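PDB 4ZOC: Lin1840 protein from Listeria innocua serovar 6a, which probably hydrolyses terminal, non-reducing beta-D-glucosyl residues with release of beta-D-glucose, as a family 3 beta-glucosidase linked to beta-1,2-glucan metabolism. Local coordinates for residues L104-G107 with E113-R116. The protein carries 2 engineered substitutions. Residues are numbered along the deposited sequence; the frame is centred on the assembly and turned at random.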
# COMPACT_ATOMS: atom_id res chain seq x y z
N LEU A 104 11.78 18.34 0.72
CA LEU A 104 10.46 18.23 0.07
C LEU A 104 10.09 19.62 -0.46
O LEU A 104 9.55 19.75 -1.52
CB LEU A 104 9.45 17.68 1.05
CG LEU A 104 8.12 17.31 0.38
CD1 LEU A 104 8.27 16.50 -0.90
CD2 LEU A 104 7.19 16.67 1.36
N ALA A 105 10.41 20.67 0.30
CA ALA A 105 10.20 22.07 -0.15
C ALA A 105 11.11 22.38 -1.35
O ALA A 105 10.69 22.98 -2.34
CB ALA A 105 10.45 23.02 0.97
N LEU A 106 12.36 21.96 -1.28
CA LEU A 106 13.26 22.20 -2.39
C LEU A 106 12.70 21.52 -3.66
O LEU A 106 12.93 21.96 -4.73
CB LEU A 106 14.70 21.77 -2.09
CG LEU A 106 15.39 22.50 -0.94
CD1 LEU A 106 16.76 21.94 -0.64
CD2 LEU A 106 15.46 23.97 -1.23
N GLY A 107 12.05 20.39 -3.52
CA GLY A 107 11.46 19.66 -4.65
C GLY A 107 10.43 20.63 -5.28
O GLY A 107 10.38 20.81 -6.49
N GLU A 113 19.14 24.99 -9.99
CA GLU A 113 20.22 25.88 -9.50
C GLU A 113 19.99 26.20 -7.99
O GLU A 113 20.93 26.23 -7.24
CB GLU A 113 20.33 27.12 -10.36
CG GLU A 113 21.40 28.15 -9.90
CD GLU A 113 22.78 27.69 -9.94
OE1 GLU A 113 23.09 26.53 -10.39
OE2 GLU A 113 23.61 28.50 -9.48
N THR A 114 18.74 26.37 -7.54
CA THR A 114 18.46 26.51 -6.13
C THR A 114 19.03 25.35 -5.32
O THR A 114 19.62 25.55 -4.28
CB THR A 114 16.95 26.68 -5.85
OG1 THR A 114 16.49 27.91 -6.41
CG2 THR A 114 16.51 26.60 -4.37
N VAL A 115 18.77 24.11 -5.77
CA VAL A 115 19.28 22.93 -5.06
C VAL A 115 20.81 22.84 -5.10
O VAL A 115 21.43 22.54 -4.09
CB VAL A 115 18.58 21.69 -5.63
CG1 VAL A 115 19.19 20.46 -5.09
CG2 VAL A 115 17.07 21.87 -5.32
N ARG A 116 21.42 23.14 -6.23
CA ARG A 116 22.88 23.16 -6.26
C ARG A 116 23.49 24.20 -5.30
O ARG A 116 24.47 23.93 -4.60
CB ARG A 116 23.34 23.43 -7.69
CG ARG A 116 24.86 23.25 -7.91
CD ARG A 116 25.35 23.93 -9.22
NE ARG A 116 25.28 25.37 -9.08
CZ ARG A 116 26.11 26.11 -8.38
NH1 ARG A 116 27.19 25.56 -7.79
NH2 ARG A 116 25.90 27.42 -8.27
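Leu106 and Val115 bring two consecutive helices together, one turn from the short helix 103-108 and one from near the start of helix 112-128, with their CA atoms 6.6 Å apart. Three residues, 109-111, join the two helices, and both helices continue beyond the segments. Leu106 points its CB toward the second helix, and that CB lies 4.0 Å from CG2 of Val115. The chi1 of Val115 (172°) sets CG1 anti to the backbone N and leaves CG2 as the branch that reaches Leu106; CG2 of Val115 also lies 4.2 Å from O of Leu106. Farther out, CD2 of Leu106 approaches the methyl CG2 of Thr114 at 4.2 Å, so the leucine bridges two successive residues of the second helix. Thr114 meets it with its methyl, while OG1 is hydrogen-bonded to Asp111 at the turn between the helices; Leu106 O similarly bonds the hydroxyl of Ser109. Val115 also packs on Leu164, Ala167 and Met168 of helix 158-173, and Leu106 and Thr114 touch helix 361-374. One turn apart on the second helix, Arg116 grips Glu113 side-on: NE meets OE1 at 2.8 Å and NH2 meets OE2 at 2.8 Å, both bonds nearly straight and in the guanidinium plane. The carboxylate is met on its syn side but tilted, the nitrogens lying 26-29° out of its plane. NH1 pairs with Glu120, keeping both salt bridges within helix 112-128, while Arg116 also touches Asp170 of helix 158-173. Between 104-107 and 113-116, in the family 3 N-terminal domain, the contact is small and buried, 118 Å² summed over both sides, and the side chains meet through carbon atoms.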